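PDB 5I2A: diol-dehydratase from Roseburia inulinivorans, which dehydrates 1,2-propanediol without vitamin B12, probably by the radical chemistry of the glycyl radical enzymes. Local coordinates for residues V19-A24 / I67-E72; G76-A81 / N324-C329; L393-A398 / A765-L770; M464-G469 / G581-A586; N468-G473 / S477-N482. All coordinates share one frame; numbering follows the deposited sequence. Where two conformers were deposited one is given.

Contact 1: V19-A24 / I67-E72; sequences VDHLYA and IIRPEE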
# COMPACT_ATOMS: atom_id res chain seq x y z
N VAL A 19 11.75 14.38 41.76
CA VAL A 19 10.80 15.33 41.20
C VAL A 19 11.43 16.69 40.87
O VAL A 19 11.28 17.19 39.75
CB VAL A 19 9.60 15.52 42.14
CG1 VAL A 19 8.80 16.74 41.74
CG2 VAL A 19 8.72 14.27 42.13
N ASP A 20 12.15 17.26 41.83
CA ASP A 20 12.78 18.56 41.62
C ASP A 20 13.75 18.53 40.45
O ASP A 20 13.88 19.51 39.72
CB ASP A 20 13.52 19.02 42.89
CG ASP A 20 12.57 19.35 44.03
OD1 ASP A 20 11.39 19.65 43.78
OD2 ASP A 20 13.02 19.31 45.19
N HIS A 21 14.45 17.42 40.28
CA HIS A 21 15.36 17.29 39.15
C HIS A 21 14.61 17.38 37.81
O HIS A 21 15.09 18.03 36.89
CB HIS A 21 16.14 15.98 39.24
CG HIS A 21 17.12 15.79 38.12
ND1 HIS A 21 18.23 16.60 37.97
CD2 HIS A 21 17.14 14.91 37.09
CE1 HIS A 21 18.91 16.21 36.90
NE2 HIS A 21 18.27 15.19 36.35
N LEU A 22 13.44 16.75 37.70
CA LEU A 22 12.66 16.84 36.45
C LEU A 22 12.42 18.28 36.07
O LEU A 22 12.46 18.63 34.90
CB LEU A 22 11.30 16.13 36.56
CG LEU A 22 11.28 14.61 36.68
CD1 LEU A 22 9.86 14.08 36.39
CD2 LEU A 22 12.30 13.95 35.75
N TYR A 23 12.17 19.12 37.06
CA TYR A 23 11.70 20.46 36.78
C TYR A 23 12.77 21.56 36.95
O TYR A 23 12.45 22.73 36.87
CB TYR A 23 10.48 20.77 37.66
CG TYR A 23 9.22 20.04 37.22
CD1 TYR A 23 8.95 18.74 37.64
CD2 TYR A 23 8.31 20.65 36.37
CE1 TYR A 23 7.78 18.07 37.22
CE2 TYR A 23 7.16 19.99 35.95
CZ TYR A 23 6.90 18.71 36.37
OH TYR A 23 5.75 18.07 35.94
N ALA A 24 14.02 21.17 37.13
CA ALA A 24 15.09 22.15 37.38
C ALA A 24 15.28 23.08 36.19
O ALA A 24 15.63 24.24 36.36
CB ALA A 24 16.39 21.44 37.72
N ILE A 67 20.72 7.92 29.49
CA ILE A 67 21.21 8.52 30.71
C ILE A 67 20.49 7.88 31.89
O ILE A 67 19.34 7.48 31.77
CB ILE A 67 21.00 10.06 30.70
CG1 ILE A 67 21.63 10.72 31.94
CG2 ILE A 67 19.52 10.43 30.61
CD1 ILE A 67 21.70 12.24 31.84
N ILE A 68 21.19 7.73 33.01
CA ILE A 68 20.56 7.34 34.26
C ILE A 68 20.59 8.55 35.16
O ILE A 68 21.67 9.06 35.47
CB ILE A 68 21.28 6.14 34.91
CG1 ILE A 68 21.13 4.91 34.01
CG2 ILE A 68 20.75 5.87 36.33
CD1 ILE A 68 21.68 3.62 34.61
N ARG A 69 19.42 9.04 35.55
CA ARG A 69 19.34 10.29 36.29
C ARG A 69 19.68 10.02 37.76
O ARG A 69 19.56 8.88 38.21
CB ARG A 69 17.94 10.93 36.13
CG ARG A 69 17.43 11.00 34.68
CD ARG A 69 16.36 12.08 34.55
NE ARG A 69 15.73 12.13 33.23
CZ ARG A 69 16.30 12.63 32.14
NH1 ARG A 69 17.54 13.11 32.18
NH2 ARG A 69 15.63 12.64 31.00
N PRO A 70 20.12 11.06 38.49
CA PRO A 70 20.53 10.86 39.89
C PRO A 70 19.47 10.14 40.71
O PRO A 70 18.30 10.55 40.69
CB PRO A 70 20.77 12.29 40.40
CG PRO A 70 21.15 13.05 39.16
CD PRO A 70 20.29 12.46 38.06
N GLU A 71 19.87 9.05 41.36
CA GLU A 71 19.04 8.30 42.31
C GLU A 71 17.91 7.48 41.69
O GLU A 71 17.14 6.85 42.42
CB GLU A 71 18.44 9.26 43.36
CG GLU A 71 19.49 9.98 44.21
CD GLU A 71 18.88 10.64 45.44
OE1 GLU A 71 18.62 9.93 46.42
OE2 GLU A 71 18.66 11.86 45.41
N GLU A 72 17.81 7.46 40.36
CA GLU A 72 16.78 6.64 39.72
C GLU A 72 16.92 5.18 40.13
O GLU A 72 18.02 4.65 40.18
CB GLU A 72 16.84 6.78 38.20
CG GLU A 72 16.13 8.01 37.66
CD GLU A 72 16.04 8.02 36.14
OE1 GLU A 72 16.92 7.42 35.49
OE2 GLU A 72 15.09 8.65 35.61
O HOH W 1 19.59 13.78 34.18

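Contact 2: G76-A81 / N324-C329; sequences GSTTIA and NDLNKC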
# COMPACT_ATOMS: atom_id res chain seq x y z
N GLY A 76 15.50 4.64 32.22
CA GLY A 76 14.98 4.74 30.87
C GLY A 76 14.55 6.17 30.62
O GLY A 76 13.54 6.63 31.14
N SER A 77 15.33 6.88 29.82
CA SER A 77 15.06 8.26 29.50
C SER A 77 15.16 8.43 28.00
O SER A 77 16.08 7.90 27.38
CB SER A 77 16.05 9.21 30.20
OG SER A 77 15.87 9.23 31.61
N THR A 78 14.23 9.18 27.43
CA THR A 78 14.17 9.34 25.98
C THR A 78 14.96 10.58 25.54
O THR A 78 15.47 10.63 24.42
CB THR A 78 12.68 9.38 25.52
OG1 THR A 78 12.11 8.09 25.71
CG2 THR A 78 12.53 9.78 24.04
N THR A 79 15.11 11.55 26.43
CA THR A 79 15.94 12.71 26.17
C THR A 79 16.98 12.93 27.28
O THR A 79 16.79 12.50 28.41
CB THR A 79 15.11 13.99 26.04
OG1 THR A 79 14.27 14.10 27.18
CG2 THR A 79 14.25 13.95 24.77
N ILE A 80 18.07 13.61 26.97
CA ILE A 80 19.04 13.94 27.99
C ILE A 80 18.41 14.95 28.95
O ILE A 80 18.45 14.76 30.16
CB ILE A 80 20.33 14.47 27.39
CG1 ILE A 80 20.97 13.39 26.52
CG2 ILE A 80 21.30 14.91 28.51
CD1 ILE A 80 21.13 12.05 27.26
N ALA A 81 17.78 15.98 28.40
CA ALA A 81 17.07 16.95 29.24
C ALA A 81 15.80 16.33 29.81
O ALA A 81 14.98 15.82 29.07
CB ALA A 81 16.73 18.19 28.45
N ASN A 324 6.25 11.28 34.27
CA ASN A 324 6.32 12.72 34.01
C ASN A 324 7.60 13.16 33.31
O ASN A 324 7.72 14.32 32.92
CB ASN A 324 6.16 13.50 35.32
CG ASN A 324 4.80 13.34 35.91
OD1 ASN A 324 3.89 14.12 35.62
ND2 ASN A 324 4.62 12.31 36.73
N ASP A 325 8.55 12.24 33.14
CA ASP A 325 9.79 12.59 32.44
C ASP A 325 9.58 12.66 30.92
O ASP A 325 10.27 13.40 30.22
CB ASP A 325 10.88 11.57 32.77
CG ASP A 325 12.28 12.05 32.38
OD1 ASP A 325 12.50 13.26 32.22
OD2 ASP A 325 13.17 11.19 32.26
N LEU A 326 8.63 11.89 30.41
CA LEU A 326 8.35 11.88 28.97
C LEU A 326 7.53 13.11 28.59
O LEU A 326 6.76 13.63 29.41
CB LEU A 326 7.63 10.58 28.58
CG LEU A 326 8.38 9.28 28.90
CD1 LEU A 326 7.58 8.07 28.46
CD2 LEU A 326 9.77 9.28 28.25
N ASN A 327 7.73 13.61 27.37
CA ASN A 327 7.04 14.82 26.93
C ASN A 327 6.89 14.81 25.40
O ASN A 327 7.39 13.90 24.73
CB ASN A 327 7.80 16.08 27.41
CG ASN A 327 6.91 17.34 27.54
OD1 ASN A 327 5.79 17.40 27.03
ND2 ASN A 327 7.44 18.35 28.22
N LYS A 328 6.22 15.82 24.86
CA LYS A 328 5.92 15.89 23.45
C LYS A 328 5.67 17.34 23.05
O LYS A 328 4.86 18.02 23.66
CB LYS A 328 4.68 15.03 23.13
CG LYS A 328 4.16 15.09 21.70
CD LYS A 328 2.92 14.15 21.57
CE LYS A 328 2.21 14.19 20.20
NZ LYS A 328 1.08 13.17 20.17
N CYS A 329 6.33 17.80 22.00
CA CYS A 329 6.08 19.17 21.56
C CYS A 329 5.10 19.18 20.40
O CYS A 329 5.32 18.52 19.39
CB CYS A 329 7.39 19.87 21.16
SG CYS A 329 7.13 21.57 20.56
O HOH W 2 13.09 10.80 29.29
O HOH W 3 11.74 12.75 27.72

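Contact 3: L393-A398 / A765-L770; sequences LLMRAA and AGEKGL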
# COMPACT_ATOMS: atom_id res chain seq x y z
N LEU A 393 -11.61 1.40 49.18
CA LEU A 393 -10.89 1.93 48.03
C LEU A 393 -11.56 3.23 47.58
O LEU A 393 -10.88 4.19 47.27
CB LEU A 393 -10.83 0.91 46.88
CG LEU A 393 -9.95 1.34 45.69
CD1 LEU A 393 -8.48 1.44 46.08
CD2 LEU A 393 -10.16 0.40 44.49
N LEU A 394 -12.89 3.26 47.58
CA LEU A 394 -13.63 4.46 47.20
C LEU A 394 -13.32 5.62 48.13
O LEU A 394 -13.13 6.75 47.68
CB LEU A 394 -15.14 4.22 47.18
CG LEU A 394 -15.68 3.24 46.12
CD1 LEU A 394 -17.20 3.18 46.19
CD2 LEU A 394 -15.22 3.61 44.70
N MET A 395 -13.25 5.34 49.43
CA MET A 395 -12.94 6.39 50.40
C MET A 395 -11.49 6.88 50.23
O MET A 395 -11.22 8.08 50.33
CB MET A 395 -13.20 5.91 51.82
CG MET A 395 -14.68 5.74 52.13
SD MET A 395 -15.56 7.33 52.28
CE MET A 395 -14.96 7.87 53.87
N ARG A 396 -10.57 5.97 49.96
CA ARG A 396 -9.19 6.35 49.72
C ARG A 396 -9.07 7.21 48.45
O ARG A 396 -8.27 8.14 48.39
CB ARG A 396 -8.32 5.11 49.60
CG ARG A 396 -6.86 5.41 49.43
CD ARG A 396 -6.22 5.76 50.76
NE ARG A 396 -4.79 6.00 50.60
CZ ARG A 396 -4.25 7.19 50.37
NH1 ARG A 396 -5.03 8.27 50.28
NH2 ARG A 396 -2.93 7.32 50.24
N ALA A 397 -9.85 6.88 47.43
CA ALA A 397 -9.89 7.68 46.21
C ALA A 397 -10.40 9.09 46.53
O ALA A 397 -9.83 10.08 46.08
CB ALA A 397 -10.76 7.01 45.15
N ALA A 398 -11.46 9.15 47.32
CA ALA A 398 -12.07 10.42 47.70
C ALA A 398 -11.08 11.28 48.48
O ALA A 398 -11.01 12.49 48.28
CB ALA A 398 -13.35 10.18 48.51
N ALA A 765 -14.92 18.03 53.47
CA ALA A 765 -14.36 18.00 54.82
C ALA A 765 -14.90 16.82 55.66
O ALA A 765 -16.09 16.55 55.68
CB ALA A 765 -14.64 19.33 55.53
N GLY A 766 -13.99 16.13 56.35
CA GLY A 766 -14.36 15.06 57.26
C GLY A 766 -14.80 13.78 56.58
O GLY A 766 -14.94 13.74 55.36
N GLU A 767 -15.03 12.74 57.38
CA GLU A 767 -15.53 11.47 56.85
C GLU A 767 -16.90 11.66 56.22
O GLU A 767 -17.19 11.08 55.18
CB GLU A 767 -15.61 10.40 57.95
CG GLU A 767 -14.27 9.96 58.47
CD GLU A 767 -13.35 9.42 57.39
OE1 GLU A 767 -12.34 10.09 57.08
OE2 GLU A 767 -13.64 8.33 56.84
N LYS A 768 -17.74 12.49 56.85
CA LYS A 768 -19.07 12.73 56.31
C LYS A 768 -19.01 13.47 54.96
O LYS A 768 -19.86 13.25 54.10
CB LYS A 768 -19.92 13.52 57.30
N GLY A 769 -18.00 14.32 54.77
CA GLY A 769 -17.81 15.00 53.50
C GLY A 769 -17.47 14.00 52.41
O GLY A 769 -18.03 14.03 51.31
N LEU A 770 -16.56 13.08 52.73
CA LEU A 770 -16.12 12.06 51.79
C LEU A 770 -17.28 11.15 51.42
O LEU A 770 -17.42 10.74 50.26
CB LEU A 770 -14.95 11.25 52.38
CG LEU A 770 -13.64 11.99 52.65
CD1 LEU A 770 -12.59 11.04 53.22
CD2 LEU A 770 -13.09 12.72 51.42

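Contact 4: M464-G469 / G581-A586; sequences MVFSNG and GELKKA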
# COMPACT_ATOMS: atom_id res chain seq x y z
N MET A 464 -24.08 28.19 11.25
CA MET A 464 -24.40 28.07 9.83
C MET A 464 -25.91 28.09 9.57
O MET A 464 -26.35 28.49 8.49
CB MET A 464 -23.79 26.80 9.23
CG MET A 464 -22.27 26.84 9.07
SD MET A 464 -21.61 28.27 8.16
CE MET A 464 -21.13 29.37 9.49
N VAL A 465 -26.71 27.69 10.55
CA VAL A 465 -28.15 27.78 10.34
C VAL A 465 -28.56 29.25 10.22
O VAL A 465 -29.35 29.61 9.36
CB VAL A 465 -28.96 27.10 11.46
CG1 VAL A 465 -30.47 27.25 11.20
CG2 VAL A 465 -28.60 25.62 11.54
N PHE A 466 -27.97 30.10 11.07
CA PHE A 466 -28.27 31.53 11.05
C PHE A 466 -27.78 32.18 9.76
O PHE A 466 -28.45 33.04 9.19
CB PHE A 466 -27.63 32.25 12.26
CG PHE A 466 -28.42 32.07 13.54
CD1 PHE A 466 -29.51 32.87 13.81
CD2 PHE A 466 -28.06 31.10 14.46
CE1 PHE A 466 -30.25 32.72 14.98
CE2 PHE A 466 -28.79 30.93 15.62
CZ PHE A 466 -29.89 31.74 15.89
N SER A 467 -26.61 31.75 9.29
CA SER A 467 -25.97 32.40 8.16
C SER A 467 -26.23 31.69 6.83
O SER A 467 -25.62 32.03 5.84
CB SER A 467 -24.47 32.48 8.38
OG SER A 467 -23.88 31.19 8.24
N ASN A 468 -27.12 30.70 6.83
CA ASN A 468 -27.40 29.91 5.63
C ASN A 468 -26.12 29.39 4.97
O ASN A 468 -25.94 29.46 3.75
CB ASN A 468 -28.22 30.73 4.62
CG ASN A 468 -28.83 29.87 3.52
OD1 ASN A 468 -28.92 28.65 3.66
ND2 ASN A 468 -29.25 30.50 2.44
N GLY A 469 -25.21 28.89 5.80
CA GLY A 469 -24.01 28.23 5.31
C GLY A 469 -22.92 29.16 4.82
O GLY A 469 -22.00 28.71 4.13
N GLY A 581 -34.76 37.85 13.12
CA GLY A 581 -33.83 38.82 12.58
C GLY A 581 -33.08 39.58 13.65
O GLY A 581 -31.89 39.87 13.49
N GLU A 582 -33.77 39.93 14.73
CA GLU A 582 -33.13 40.58 15.87
C GLU A 582 -32.07 39.70 16.51
O GLU A 582 -30.97 40.16 16.82
CB GLU A 582 -34.16 40.93 16.94
CG GLU A 582 -35.07 42.08 16.60
CD GLU A 582 -35.96 42.44 17.77
OE1 GLU A 582 -35.74 43.52 18.35
OE2 GLU A 582 -36.85 41.63 18.11
N LEU A 583 -32.43 38.44 16.72
CA LEU A 583 -31.52 37.48 17.32
C LEU A 583 -30.29 37.35 16.44
O LEU A 583 -29.18 37.46 16.93
CB LEU A 583 -32.21 36.12 17.51
CG LEU A 583 -31.35 35.08 18.23
CD1 LEU A 583 -30.80 35.65 19.55
CD2 LEU A 583 -32.14 33.79 18.48
N LYS A 584 -30.51 37.15 15.14
CA LYS A 584 -29.40 36.99 14.21
C LYS A 584 -28.47 38.18 14.25
O LYS A 584 -27.25 38.05 14.27
CB LYS A 584 -29.92 36.78 12.78
CG LYS A 584 -28.79 36.67 11.75
CD LYS A 584 -29.33 36.57 10.33
CE LYS A 584 -28.21 36.64 9.29
NZ LYS A 584 -28.80 36.52 7.92
N LYS A 585 -29.05 39.37 14.27
CA LYS A 585 -28.27 40.58 14.22
C LYS A 585 -27.60 40.83 15.58
O LYS A 585 -26.44 41.24 15.65
CB LYS A 585 -29.17 41.73 13.76
CG LYS A 585 -28.53 43.09 13.63
CD LYS A 585 -27.37 43.18 12.66
CE LYS A 585 -27.08 44.65 12.36
NZ LYS A 585 -26.78 45.40 13.62
N ALA A 586 -28.30 40.54 16.67
CA ALA A 586 -27.70 40.66 18.01
C ALA A 586 -26.45 39.77 18.14
O ALA A 586 -25.43 40.19 18.69
CB ALA A 586 -28.72 40.32 19.10

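Contact 5: N468-G473 / S477-N482; sequences NGYDNG and SIQTGN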
# COMPACT_ATOMS: atom_id res chain seq x y z
N ASN A 468 -27.12 30.70 6.83
CA ASN A 468 -27.40 29.91 5.63
C ASN A 468 -26.12 29.39 4.97
O ASN A 468 -25.94 29.46 3.75
CB ASN A 468 -28.22 30.73 4.62
CG ASN A 468 -28.83 29.87 3.52
OD1 ASN A 468 -28.92 28.65 3.66
ND2 ASN A 468 -29.25 30.50 2.44
N GLY A 469 -25.21 28.89 5.80
CA GLY A 469 -24.01 28.23 5.31
C GLY A 469 -22.92 29.16 4.82
O GLY A 469 -22.00 28.71 4.13
N TYR A 470 -23.00 30.44 5.18
CA TYR A 470 -21.96 31.39 4.83
C TYR A 470 -21.10 31.71 6.04
O TYR A 470 -21.56 31.71 7.18
CB TYR A 470 -22.55 32.68 4.27
CG TYR A 470 -23.02 32.55 2.83
CD1 TYR A 470 -24.23 31.95 2.54
CD2 TYR A 470 -22.23 33.01 1.78
CE1 TYR A 470 -24.66 31.80 1.23
CE2 TYR A 470 -22.65 32.87 0.46
CZ TYR A 470 -23.86 32.27 0.20
OH TYR A 470 -24.29 32.13 -1.09
N ASP A 471 -19.83 31.98 5.78
CA ASP A 471 -18.91 32.37 6.83
C ASP A 471 -18.08 33.50 6.28
O ASP A 471 -17.38 33.34 5.28
CB ASP A 471 -18.04 31.19 7.26
CG ASP A 471 -17.22 31.49 8.50
OD1 ASP A 471 -17.74 32.17 9.40
OD2 ASP A 471 -16.06 31.04 8.57
N ASN A 472 -18.18 34.66 6.91
CA ASN A 472 -17.44 35.84 6.46
C ASN A 472 -17.56 36.10 4.96
O ASN A 472 -16.56 36.37 4.29
CB ASN A 472 -15.97 35.70 6.84
CG ASN A 472 -15.40 36.99 7.38
OD1 ASN A 472 -16.12 37.78 8.00
ND2 ASN A 472 -14.12 37.25 7.09
N GLY A 473 -18.77 36.00 4.44
CA GLY A 473 -19.03 36.33 3.04
C GLY A 473 -18.84 35.21 2.03
O GLY A 473 -19.25 35.36 0.89
N SER A 477 -20.46 25.98 4.00
CA SER A 477 -21.22 24.77 4.30
C SER A 477 -22.43 24.72 3.37
O SER A 477 -22.56 25.56 2.48
CB SER A 477 -21.67 24.76 5.77
OG SER A 477 -22.21 23.50 6.12
N ILE A 478 -23.30 23.73 3.55
CA ILE A 478 -24.52 23.65 2.75
C ILE A 478 -25.48 24.80 3.08
O ILE A 478 -25.43 25.37 4.17
CB ILE A 478 -25.27 22.32 2.95
CG1 ILE A 478 -25.49 22.05 4.44
CG2 ILE A 478 -24.49 21.18 2.34
CD1 ILE A 478 -26.36 20.84 4.72
N GLN A 479 -26.34 25.13 2.11
CA GLN A 479 -27.37 26.15 2.29
C GLN A 479 -28.67 25.50 2.76
O GLN A 479 -29.36 24.86 1.99
CB GLN A 479 -27.63 26.93 0.99
CG GLN A 479 -26.63 28.04 0.70
CD GLN A 479 -25.21 27.53 0.70
OE1 GLN A 479 -24.80 26.79 -0.20
NE2 GLN A 479 -24.45 27.89 1.74
N THR A 480 -29.01 25.66 4.03
CA THR A 480 -30.20 25.07 4.60
C THR A 480 -31.39 26.03 4.58
O THR A 480 -32.47 25.70 5.06
CB THR A 480 -29.95 24.61 6.05
OG1 THR A 480 -29.14 25.58 6.72
CG2 THR A 480 -29.27 23.26 6.08
N GLY A 481 -31.18 27.24 4.07
CA GLY A 481 -32.27 28.19 3.96
C GLY A 481 -32.08 29.47 4.75
O GLY A 481 -31.38 29.49 5.76
N ASN A 482 -32.68 30.56 4.27
CA ASN A 482 -32.68 31.80 5.01
C ASN A 482 -33.33 31.58 6.38
O ASN A 482 -34.46 31.12 6.46
CB ASN A 482 -33.42 32.90 4.24
CG ASN A 482 -33.23 34.27 4.85
OD1 ASN A 482 -33.54 34.50 6.02
ND2 ASN A 482 -32.68 35.19 4.06

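Contact 1: V19-A24 / I67-E72
H21, in the last turn of helix 14-22, packs against a type II beta turn running from R69 to E72, so the motif is a helix end set against a tight turn. The imidazole is met from two directions. P70 CD lies over one face, offset toward the rim, 4.1 Å from the ring centroid and 24° off the normal, which satisfies a CH-pi contact. R69 CD comes to the ring edge instead, 3.9 Å from H21 CD2. Because H21 CG stands anti to the backbone N (chi1 -179°), the ring extends off the helix toward the turn. Water 1, near the ring plane, lies 2.9 Å from H21 NE2 and accepts a bond from R69 NH1. With an alanine here, P70 CD would probably lose the aromatic face it rests on and the water its histidine partner. One shell further out, the guanidinium is fixed by the carbonyls of T79 and I80 and by a salt bridge to D325, which probably holds the R69 chain where its CD meets the imidazole edge. The turn itself is closed by E72 N bonding to R69 O, with E71 at positive phi. E71 forms a salt bridge with R17 of the same helix 14-22, giving helix and turn a second, ionic link, while E72 OE2 pairs with K322. The other carboxylate oxygen, E72 OE1, receives R69 N at 3.0 Å, met from above the carboxylate plane.

Contact 2: G76-A81 / N324-C329
S77 OG lies at the edge of the D325 carboxylate, near its plane, 3.4 Å from D325 OD2, while water 2 sits over one face. That water accepts a 2.7 Å bond from T78 N and returns a weak one to D325 OD2, so it links the two loops through the flat group. With CG anti to its own backbone N (chi1 -165°), D325 turns its carboxylate toward the 76-81 loop. K322 forms a salt bridge with OD2 beside the cation of R69, so the buried negative charge is probably well compensated. A second water, water 3, sits 2.9 Å from T79 OG1 and close to D325 O, while T79 OG1 donates to A81 O at 2.7 Å, bracing the loop internally. Beside this, the L326 CD2 methyl packs on the T78 side chain, 3.7 Å from T78 OG1, the two side chains crossing at about a right angle. The polar end of T78 is turned to Q274. W270 and Q277 of helix 262-279 also pack on L326. The arrangement is a buried, hydrated loop-to-loop junction within the pyruvate formate lyase-like fold, joining the stretch before helix 94-97 to the one leaving helix 309-323.

Contact 3: L393-A398 / A765-L770
Two crossover helices of one mixed sheet meet here: helix 391-402 connects the parallel strands 380-385 and 409-412, and helix 766-781 connects the parallel strands 756-759 and 787-792. Their short segments cross at 103°, with axes 10.5 Å apart at closest approach, on the outside of the alpha/beta barrel characteristic of glycyl radical enzymes. M395 spans the gap with a chain bent at chi2 and chi3, which folds the thioether so that its methyl comes forward to the other helix. M395 CE lies 3.7 Å from L770 CB and 3.3 Å from E767 OE2, and M395 SD follows behind, 4.0 Å from L770 CB. L770 thus touches M395 with its CB and CD1, while its other branch serves A398: L770 CD2 is 3.9 Å from A398 CB and 3.8 Å from A398 O. One leucine therefore meets two residues that are three positions apart, on the same face of helix 391-402. The packing is continued by L394 on I774 and R778 of helix 766-781, and by A398 on F773, while L393 and A397 turn to strand 380-385. The contact ties a helix of the pyruvate formate lyase-like region to one of the glycine radical region. Chemically it rests on dispersion between methionine, alanine and leucine; the sulfur-bound methyl beside the E767 carboxylate may gain a slight electrostatic attraction, since such a methyl is weakly polarised, but no ionic pair holds the two segments together.

Contact 4: M464-G469 / G581-A586
The carbonyl oxygen of F466 lies beside the far end of K584: K584 CE is 3.6 Å from F466 O, CD is 3.8 Å away and NZ 3.7 Å. The last carbons of the lysine thus pack against the carbonyl oxygen, with the ammonium near it. K584 runs extended from CG to NZ, its CG anti to the backbone N (chi1 177°), and passes F466 in the opposite direction, so that the root of one side chain lies near the end of the other. Closer to its own helix, K584 CB stands 4.1 Å from F466 CD1, approaching the ring obliquely. L583 comes to the ring edge, near its plane, with CD2 4.0 Å from F466 CZ, one methyl doing the touching. F466 thus projects from helix 459-467 onto helix 580-588. Beyond the two segments, F492 of helix 489-521 makes an edge-to-face stack with the same ring, and I568 of helix 558-574 touches both F466 and L583. Were an alanine here in place of the phenylalanine, a gap would probably open between the two helices, and the L583 methyl and F492 would lose their aromatic partner. Just past F466, helix 459-467 ends in a Schellman motif: N468 takes positive phi (50°), and G469 N reaches back to M464 O at 2.9 Å. The lysine ammonium therefore lies near the C-terminal end of a helix, where the carbonyls are likely to provide a mildly favourable field. The chemistry is that of an aromatic-aliphatic core bordered by one long, partly exposed lysine.

Contact 5: N468-G473 / S477-N482
N468 holds CG anti to its backbone N (chi1 -166°), while Q479 bends at chi2 (55°), and each side chain reaches the backbone of the opposite segment, N468 that of G481 and Q479 that of N468. N468 OD1 accepts G481 N at 2.7 Å, the donor coming from above the amide carbonyl plane and not along a lone pair. In return Q479 NE2 donates to N468 O at 3.0 Å, nearly straight at 167°, with the acceptor lying in the glutamine amide plane. The same NE2 makes a weak bond to S477 O in its own segment, so two backbone carbonyls, one of them weakly bonded, probably set the rotation of the amide. NE2 also lies 3.9 Å from Y470 CE1, the ring approached obliquely. Between these side chains the backbones run close together. G469 O receives a weak bond from S477 N at 3.1 Å, and G469 CA makes a CA-H...O contact of 3.4 Å with I478 O. With this backbone a CB at G469 would collide with I478 O and Q479 NE2, and the phi is positive as well. Further out, Q499 of helix 489-521 bonds the hydroxyl of S477 and the carbonyl of I478, anchoring the second segment on that helix. G469 and S477 form the base of a beta hairpin that follows directly on the Schellman end of helix 459-467, and the loop 479-482 folds back over N468: strands 470-471 and 474-475 pair antiparallel, and N472 and G473 at the tip have backbone angles close to those of a type I' turn.

Contacts 1 and 2 adjoin, their centres 11 Å apart, because both draw on the loop between helices 49-63 and 94-97; they touch through R69. Contacts 4 and 5 form a second pair, 10 Å apart, sharing N468 and G469 where helix 459-467 passes into strand 470-471. The pairs lie on opposite sides of the chain's centre, their centres 46 to 56 Å apart. Contact 3 stands apart from all four, at 33 to 52 Å between centres. Its segments enclose contacts 4 and 5 in sequence. It packs two crossover helices of one mixed sheet, about 370 residues apart, joining the glycine radical region to the pyruvate formate lyase-like region, within which both pairs stay.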